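Transthyretin-like protein (PDB 3QVA) catalyses the hydrolysis of 5-hydroxyisourate, an intermediate of purine breakdown, and works as a homotetramer of the transthyretin family. Local coordinates at the interface of chains A and B and the interface of chains A and C. Numbering follows the deposited sequence. Chains: chain A/B/C, Transthyretin-like protein.

Contact 1: the interface of chains A and B. Residues chain A 88-90; chain B 80-81, 83-84.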
# COMPACT_ATOMS: atom_id res chain seq x y z
N ASP A 88 -5.83 2.81 -14.32
CA ASP A 88 -5.88 2.49 -15.74
C ASP A 88 -5.60 1.00 -15.90
O ASP A 88 -4.55 0.52 -15.49
CB ASP A 88 -4.85 3.31 -16.50
CG ASP A 88 -5.18 4.78 -16.50
OD1 ASP A 88 -4.53 5.55 -15.75
OD2 ASP A 88 -6.12 5.17 -17.24
N PHE A 89 -6.57 0.28 -16.45
CA PHE A 89 -6.46 -1.17 -16.52
C PHE A 89 -7.00 -1.74 -17.83
O PHE A 89 -7.59 -1.01 -18.64
CB PHE A 89 -7.13 -1.84 -15.30
CG PHE A 89 -8.63 -1.64 -15.23
CD1 PHE A 89 -9.49 -2.66 -15.62
CD2 PHE A 89 -9.16 -0.44 -14.77
CE1 PHE A 89 -10.88 -2.48 -15.55
CE2 PHE A 89 -10.55 -0.25 -14.71
CZ PHE A 89 -11.40 -1.28 -15.09
N VAL A 90 -6.77 -3.03 -18.04
CA VAL A 90 -7.19 -3.69 -19.26
C VAL A 90 -8.05 -4.92 -18.98
O VAL A 90 -7.80 -5.67 -18.02
CB VAL A 90 -5.97 -4.03 -20.18
CG1 VAL A 90 -4.95 -4.92 -19.46
CG2 VAL A 90 -6.42 -4.66 -21.51
N SER B 80 0.48 -7.45 -16.85
CA SER B 80 -0.11 -6.67 -15.77
C SER B 80 -1.52 -6.23 -16.15
O SER B 80 -1.79 -5.91 -17.31
CB SER B 80 0.73 -5.44 -15.45
OG SER B 80 0.11 -4.66 -14.44
N VAL B 81 -2.41 -6.22 -15.16
CA VAL B 81 -3.76 -5.71 -15.38
C VAL B 81 -3.73 -4.18 -15.50
O VAL B 81 -4.55 -3.59 -16.20
CB VAL B 81 -4.75 -6.19 -14.28
CG1 VAL B 81 -4.24 -5.87 -12.90
CG2 VAL B 81 -6.14 -5.62 -14.49
N THR B 83 -2.29 -0.78 -16.90
CA THR B 83 -1.62 -0.37 -18.13
C THR B 83 -0.57 0.72 -17.90
O THR B 83 0.39 0.85 -18.66
CB THR B 83 -2.64 0.08 -19.19
OG1 THR B 83 -3.45 1.14 -18.67
CG2 THR B 83 -3.55 -1.09 -19.58
N ARG B 84 -0.77 1.53 -16.86
CA ARG B 84 0.15 2.61 -16.49
C ARG B 84 -0.26 3.03 -15.09
O ARG B 84 -1.27 2.54 -14.56
CB ARG B 84 0.04 3.80 -17.45
CG ARG B 84 -1.34 4.44 -17.47
CD ARG B 84 -1.49 5.56 -18.49
NE ARG B 84 -2.80 6.18 -18.33
CZ ARG B 84 -3.41 6.96 -19.22
NH1 ARG B 84 -2.82 7.26 -20.38
NH2 ARG B 84 -4.61 7.46 -18.95
O HOH W 1 -3.38 2.32 -12.83
O HOH W 2 -6.03 1.30 -19.68

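Contact 2: the interface of chains A and C. Residues chain A 15, 17, 19, 24, 47, 49, 104, 113; chain C 113-116.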
# COMPACT_ATOMS: atom_id res chain seq x y z
N HIS A 15 -14.35 -1.04 -4.03
CA HIS A 15 -14.53 -0.90 -2.60
C HIS A 15 -13.50 0.14 -2.21
O HIS A 15 -12.34 0.03 -2.59
CB HIS A 15 -14.26 -2.26 -1.93
CG HIS A 15 -14.41 -2.25 -0.44
ND1 HIS A 15 -13.74 -3.15 0.37
CD2 HIS A 15 -15.16 -1.49 0.38
CE1 HIS A 15 -14.07 -2.93 1.63
NE2 HIS A 15 -14.93 -1.93 1.66
N LEU A 17 -11.74 2.12 0.97
CA LEU A 17 -11.51 2.21 2.40
C LEU A 17 -10.63 3.40 2.72
O LEU A 17 -9.60 3.60 2.07
CB LEU A 17 -10.84 0.92 2.89
CG LEU A 17 -11.74 -0.31 2.86
CD1 LEU A 17 -10.91 -1.54 2.60
CD2 LEU A 17 -12.55 -0.44 4.15
N ILE A 19 -8.02 4.40 4.93
CA ILE A 19 -7.12 3.76 5.88
C ILE A 19 -6.58 4.74 6.92
O ILE A 19 -5.96 4.33 7.89
CB ILE A 19 -5.98 2.98 5.18
CG1 ILE A 19 -4.94 3.93 4.57
CG2 ILE A 19 -6.56 2.00 4.14
CD1 ILE A 19 -3.66 3.22 4.10
N PRO A 24 -14.90 2.29 5.92
CA PRO A 24 -15.28 2.39 4.52
C PRO A 24 -15.56 3.84 4.15
O PRO A 24 -16.10 4.60 4.97
CB PRO A 24 -16.56 1.56 4.43
CG PRO A 24 -16.50 0.64 5.60
CD PRO A 24 -15.85 1.44 6.68
N GLN A 47 -20.99 0.95 2.90
CA GLN A 47 -19.91 -0.04 3.04
C GLN A 47 -18.71 0.30 2.16
O GLN A 47 -17.76 -0.49 2.07
CB GLN A 47 -20.42 -1.45 2.73
CG GLN A 47 -21.23 -2.09 3.86
N ARG A 49 -18.77 0.68 -1.07
CA ARG A 49 -18.80 -0.22 -2.24
C ARG A 49 -19.64 0.28 -3.41
O ARG A 49 -20.60 1.03 -3.23
CB ARG A 49 -19.27 -1.62 -1.82
CG ARG A 49 -18.28 -2.35 -0.92
CD ARG A 49 -18.81 -3.70 -0.51
NE ARG A 49 -17.94 -4.37 0.46
CZ ARG A 49 -16.90 -5.14 0.14
NH1 ARG A 49 -16.58 -5.34 -1.13
NH2 ARG A 49 -16.19 -5.71 1.10
N LEU A 104 -7.49 1.94 -1.63
CA LEU A 104 -7.17 2.15 -0.22
C LEU A 104 -6.63 3.56 -0.12
O LEU A 104 -5.55 3.84 -0.63
CB LEU A 104 -6.13 1.14 0.28
CG LEU A 104 -6.40 -0.35 0.03
CD1 LEU A 104 -5.33 -1.19 0.71
CD2 LEU A 104 -7.78 -0.75 0.50
N TYR A 113 -5.18 -2.53 -6.09
CA TYR A 113 -4.72 -3.87 -6.41
C TYR A 113 -5.85 -4.63 -7.08
O TYR A 113 -7.00 -4.18 -7.06
CB TYR A 113 -4.23 -4.59 -5.13
CG TYR A 113 -5.30 -4.82 -4.07
CD1 TYR A 113 -6.04 -5.98 -4.06
CD2 TYR A 113 -5.55 -3.86 -3.09
CE1 TYR A 113 -7.02 -6.20 -3.11
CE2 TYR A 113 -6.54 -4.08 -2.12
CZ TYR A 113 -7.26 -5.26 -2.14
OH TYR A 113 -8.25 -5.53 -1.21
N TYR C 113 -4.51 -3.67 6.64
CA TYR C 113 -5.39 -2.58 6.98
C TYR C 113 -6.63 -3.16 7.62
O TYR C 113 -6.84 -4.38 7.57
CB TYR C 113 -5.75 -1.75 5.73
CG TYR C 113 -6.52 -2.51 4.67
CD1 TYR C 113 -7.91 -2.45 4.62
CD2 TYR C 113 -5.87 -3.29 3.72
CE1 TYR C 113 -8.63 -3.14 3.67
CE2 TYR C 113 -6.59 -4.00 2.75
CZ TYR C 113 -7.97 -3.91 2.73
OH TYR C 113 -8.72 -4.58 1.79
N ARG C 114 -7.45 -2.31 8.21
CA ARG C 114 -8.73 -2.78 8.65
C ARG C 114 -9.74 -2.59 7.52
O ARG C 114 -10.06 -1.46 7.14
CB ARG C 114 -9.20 -2.08 9.90
CG ARG C 114 -10.31 -2.87 10.54
CD ARG C 114 -11.13 -2.05 11.44
NE ARG C 114 -12.14 -2.88 12.09
CZ ARG C 114 -12.59 -2.66 13.32
NH1 ARG C 114 -12.09 -1.65 14.03
NH2 ARG C 114 -13.51 -3.45 13.84
N GLY C 115 -10.20 -3.71 6.98
CA GLY C 115 -11.17 -3.71 5.88
C GLY C 115 -12.59 -3.75 6.41
O GLY C 115 -12.83 -3.43 7.57
N SER C 116 -13.52 -4.14 5.54
CA SER C 116 -14.92 -4.28 5.91
C SER C 116 -15.61 -5.37 5.09
O SER C 116 -15.10 -5.82 4.06
CB SER C 116 -15.67 -2.94 5.80
OG SER C 116 -15.77 -2.50 4.45
OXT SER C 116 -16.70 -5.84 5.44

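Contact 3: the interface of chains A and B. Residues chain A 86-89, 101, 110-114; chain B 81-82, 108-110.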
# COMPACT_ATOMS: atom_id res chain seq x y z
N GLN A 86 -6.90 7.80 -10.12
CA GLN A 86 -7.22 7.19 -11.40
C GLN A 86 -6.50 5.85 -11.54
O GLN A 86 -5.28 5.78 -11.37
CB GLN A 86 -6.85 8.13 -12.55
CG GLN A 86 -7.13 7.55 -13.92
CD GLN A 86 -6.72 8.47 -15.06
OE1 GLN A 86 -5.85 8.13 -15.86
NE2 GLN A 86 -7.34 9.65 -15.13
N ILE A 87 -7.27 4.81 -11.85
CA ILE A 87 -6.72 3.49 -12.18
C ILE A 87 -6.91 3.23 -13.67
O ILE A 87 -8.00 3.41 -14.22
CB ILE A 87 -7.43 2.36 -11.40
CG1 ILE A 87 -7.29 2.56 -9.89
CG2 ILE A 87 -6.85 1.00 -11.82
CD1 ILE A 87 -8.18 1.59 -9.11
N ASP A 88 -5.83 2.81 -14.32
CA ASP A 88 -5.88 2.49 -15.74
C ASP A 88 -5.60 1.00 -15.90
O ASP A 88 -4.55 0.52 -15.49
CB ASP A 88 -4.85 3.31 -16.50
CG ASP A 88 -5.18 4.78 -16.50
OD1 ASP A 88 -4.53 5.55 -15.75
OD2 ASP A 88 -6.12 5.17 -17.24
N PHE A 89 -6.57 0.28 -16.45
CA PHE A 89 -6.46 -1.17 -16.52
C PHE A 89 -7.00 -1.74 -17.83
O PHE A 89 -7.59 -1.01 -18.64
CB PHE A 89 -7.13 -1.84 -15.30
CG PHE A 89 -8.63 -1.64 -15.23
CD1 PHE A 89 -9.49 -2.66 -15.62
CD2 PHE A 89 -9.16 -0.44 -14.77
CE1 PHE A 89 -10.88 -2.48 -15.55
CE2 PHE A 89 -10.55 -0.25 -14.71
CZ PHE A 89 -11.40 -1.28 -15.09
N LEU A 101 -11.51 -3.99 -8.11
CA LEU A 101 -10.36 -3.09 -8.03
C LEU A 101 -10.55 -2.05 -6.93
O LEU A 101 -11.08 -0.96 -7.20
CB LEU A 101 -10.11 -2.42 -9.40
CG LEU A 101 -9.88 -3.32 -10.62
CD1 LEU A 101 -9.81 -2.49 -11.89
CD2 LEU A 101 -8.61 -4.15 -10.48
N TRP A 110 -2.30 6.68 -1.56
CA TRP A 110 -3.34 5.74 -1.91
C TRP A 110 -2.79 4.57 -2.69
O TRP A 110 -1.67 4.64 -3.23
CB TRP A 110 -4.49 6.43 -2.67
CG TRP A 110 -4.16 6.92 -4.06
CD1 TRP A 110 -3.57 8.10 -4.40
CD2 TRP A 110 -4.43 6.23 -5.28
NE1 TRP A 110 -3.45 8.19 -5.77
CE2 TRP A 110 -3.96 7.06 -6.33
CE3 TRP A 110 -5.01 5.00 -5.60
CZ2 TRP A 110 -4.07 6.68 -7.68
CZ3 TRP A 110 -5.12 4.63 -6.93
CH2 TRP A 110 -4.65 5.47 -7.96
N SER A 111 -3.56 3.50 -2.72
CA SER A 111 -3.17 2.29 -3.43
C SER A 111 -4.34 1.57 -4.07
O SER A 111 -5.51 1.76 -3.72
CB SER A 111 -2.41 1.35 -2.50
OG SER A 111 -3.27 0.73 -1.57
N THR A 112 -4.01 0.72 -5.03
CA THR A 112 -4.98 -0.18 -5.62
C THR A 112 -4.34 -1.54 -5.85
O THR A 112 -3.12 -1.68 -5.79
CB THR A 112 -5.55 0.40 -6.94
OG1 THR A 112 -6.66 -0.40 -7.36
CG2 THR A 112 -4.48 0.44 -8.03
N TYR A 113 -5.18 -2.53 -6.09
CA TYR A 113 -4.72 -3.87 -6.41
C TYR A 113 -5.85 -4.63 -7.08
O TYR A 113 -7.00 -4.18 -7.06
CB TYR A 113 -4.23 -4.59 -5.13
CG TYR A 113 -5.30 -4.82 -4.07
CD1 TYR A 113 -6.04 -5.98 -4.06
CD2 TYR A 113 -5.55 -3.86 -3.09
CE1 TYR A 113 -7.02 -6.20 -3.11
CE2 TYR A 113 -6.54 -4.08 -2.12
CZ TYR A 113 -7.26 -5.26 -2.14
OH TYR A 113 -8.25 -5.53 -1.21
N ARG A 114 -5.54 -5.77 -7.68
CA ARG A 114 -6.61 -6.64 -8.12
C ARG A 114 -7.04 -7.55 -6.99
O ARG A 114 -6.27 -8.42 -6.55
CB ARG A 114 -6.23 -7.44 -9.36
CG ARG A 114 -7.39 -8.28 -9.83
CD ARG A 114 -7.15 -8.94 -11.14
NE ARG A 114 -8.41 -9.43 -11.69
CZ ARG A 114 -8.56 -9.85 -12.95
NH1 ARG A 114 -7.53 -9.83 -13.78
NH2 ARG A 114 -9.75 -10.28 -13.36
N VAL B 81 -2.41 -6.22 -15.16
CA VAL B 81 -3.76 -5.71 -15.38
C VAL B 81 -3.73 -4.18 -15.50
O VAL B 81 -4.55 -3.59 -16.20
CB VAL B 81 -4.75 -6.19 -14.28
CG1 VAL B 81 -4.24 -5.87 -12.90
CG2 VAL B 81 -6.14 -5.62 -14.49
N PHE B 82 -2.75 -3.55 -14.85
CA PHE B 82 -2.62 -2.09 -14.89
C PHE B 82 -1.75 -1.66 -16.06
O PHE B 82 -0.62 -2.13 -16.21
CB PHE B 82 -2.10 -1.56 -13.54
CG PHE B 82 -2.97 -1.96 -12.38
CD1 PHE B 82 -2.65 -3.06 -11.60
CD2 PHE B 82 -4.15 -1.27 -12.11
CE1 PHE B 82 -3.47 -3.46 -10.55
CE2 PHE B 82 -4.97 -1.66 -11.05
CZ PHE B 82 -4.63 -2.76 -10.27
N GLY B 108 0.19 -6.95 -9.98
CA GLY B 108 -1.16 -7.02 -9.43
C GLY B 108 -1.62 -5.86 -8.58
O GLY B 108 -2.68 -5.95 -7.95
N GLY B 109 -0.85 -4.78 -8.54
CA GLY B 109 -1.25 -3.60 -7.78
C GLY B 109 -0.16 -2.56 -7.69
O GLY B 109 1.00 -2.84 -8.00
N TRP B 110 -0.52 -1.36 -7.28
CA TRP B 110 0.46 -0.30 -7.12
C TRP B 110 -0.01 0.76 -6.14
O TRP B 110 -1.21 0.87 -5.84
CB TRP B 110 0.86 0.32 -8.47
CG TRP B 110 -0.20 1.15 -9.13
CD1 TRP B 110 -1.23 0.71 -9.92
CD2 TRP B 110 -0.31 2.58 -9.08
NE1 TRP B 110 -1.99 1.78 -10.35
CE2 TRP B 110 -1.44 2.94 -9.86
CE3 TRP B 110 0.43 3.59 -8.45
CZ2 TRP B 110 -1.86 4.27 -10.01
CZ3 TRP B 110 0.02 4.92 -8.61
CH2 TRP B 110 -1.11 5.24 -9.39
O HOH W 3 -3.38 2.32 -12.83
O HOH W 4 -3.48 -8.07 -6.43

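Contact 1: the interface of chains A and B
Backbone hydrogen bonds join the end of A strand 82-90 to the start of B strand 82-91 and the residue just before it, B:Val81, the strands running antiparallel. B:Thr83 N gives its hydrogen to A:Asp88 O at 3.0 Å, approaching from above the carbonyl plane rather than along a lone pair. Two residues further on, A:Val90 N meets B:Val81 O at 2.9 Å, nearly along the C=O axis. A charged pair is formed by A:Asp88 and B:Arg84. The arginine leaves its backbone with CG in the crowded position between N and the carbonyl carbon (chi1 61°), then runs extended to NE. This length brings B:Arg84 NE obliquely against the A:Asp88 side chain, to OD1 at 3.2 Å, in a nearly straight hydrogen bond that is also a salt bridge. OD1 lies in the guanidinium plane but is met from above the carboxylate plane, the two planes standing 85° apart; this is therefore no flat two-pronged pairing, and the NH2 to OD2 bond is weak. Water extends the polar join: one molecule links A:Asp88 N to B:Arg84 O, and another links A:Phe89 O to the B:Thr83 hydroxyl OG1, 2.8 Å from that water. Apolar packing is modest. The branched B:Thr83 suits its place because OG1 serves the water while its methyl CG2 rests on A:Val90 CB at 3.8 Å. Repeated by two-fold symmetry, the patch ties the strand edges of two subunits together within the tetramer.

Contact 2: the interface of chains A and C
C:Ser116 OG, the hydroxyl of the C-terminal residue, is held across the interface by a hydrogen bond from A:His15 NE2 at 3.0 Å, with the oxygen close to the imidazole plane but the bond well bent (131° at the hydrogen). Apolar atoms flank the same hydroxyl, A:Pro24 CG lying 3.4 Å from OG. The carboxylate end is touched more loosely, for A:Arg49 NH2 makes a weak bond to C:Ser116 O, which sits at the guanidinium edge. A:Arg49 also covers a face of the histidine, its CZ 3.7 Å above the ring centre, and this nearby positive charge would probably disfavour a protonated imidazole. C:Tyr113 to C:Ser116 form the C-terminal YRGS signature of 5-hydroxyisourate hydrolases, and the family's active site gathers this histidine, arginine and serine across the subunit boundary. Small C:Gly115 lets the tail run close to A:Leu17, whose CD1 is 3.9 Å from the glycine CA. C:Tyr113 suits a mixed setting: A:Leu17 and A:Leu104 cross it at about right angles, while its phenol OH shares a hydrogen bond with A:Tyr113 OH, tip to tip at 3.2 Å, donor undecided. Over one face of the C:Tyr113 ring, offset toward the rim, stands the methyl CD2 of A:Leu104.

Contact 3: the interface of chains A and B
B:Phe82, with 76 Å² hidden by chain A, points its ring into the seam between A strands 82-90 and 109-113. CG lies anti to the carbonyl carbon, beside the backbone N (chi1 -57°), and the ring meets A:Ile87 at its edge: methyl CG2 lies in the ring plane, 3.3 Å from CE2. A:Thr112 CG2 reaches the same ring tip to tip, 3.7 Å from CE2. One face of the phenyl carries B:Trp110 CD1 of its own chain, so the two aromatic groups probably help to position each other. A flat, rigid side chain suits this slot, where contacts gather at its rim.

B:Trp110 buries 70 Å² and works through backbone and indole alike. Its O accepts from A:Thr112 N at 2.9 Å, nearly along the C=O axis, and its N returns a bond to A:Thr112 O at 3.0 Å, pairing the strands antiparallel. The six-membered ring meets that of its symmetry mate A:Trp110 edge to face, planes 64° apart, while NE1 is 2.9 Å from the water that also joins A:Asp88 N to B:Arg84 O.

A:Thr112 keeps OG1 anti to the backbone N (chi1 -171°), which turns CG2 toward both aromatic rings. Just beyond, A:Arg114 N donates to B:Gly108 O at 2.9 Å; the bare glycines B:Gly108 and B:Gly109 let the chains pass closely. Pairing of backbones round an aromatic core thus forms the two-fold A-B dimer seam of the tetramer.

Contacts 1 and 3 are neighbouring parts of one A-B interface, their C-alpha centres about 7 Å apart, and they share A:Asp88, A:Phe89 and B:Val81: contact 1 lies on its polar side and contact 3 on its aromatic side. Contact 2 belongs to the other interface, A-C, about 14 Å from contact 3 and 21 Å from contact 1. A:Tyr113 joins contacts 2 and 3, its backbone pairing with chain B and its phenol turned toward chain C. Strand 109-113 thus serves both interfaces, so dimer pairing probably helps to place the C-terminal tail that completes the active site across the tetramer.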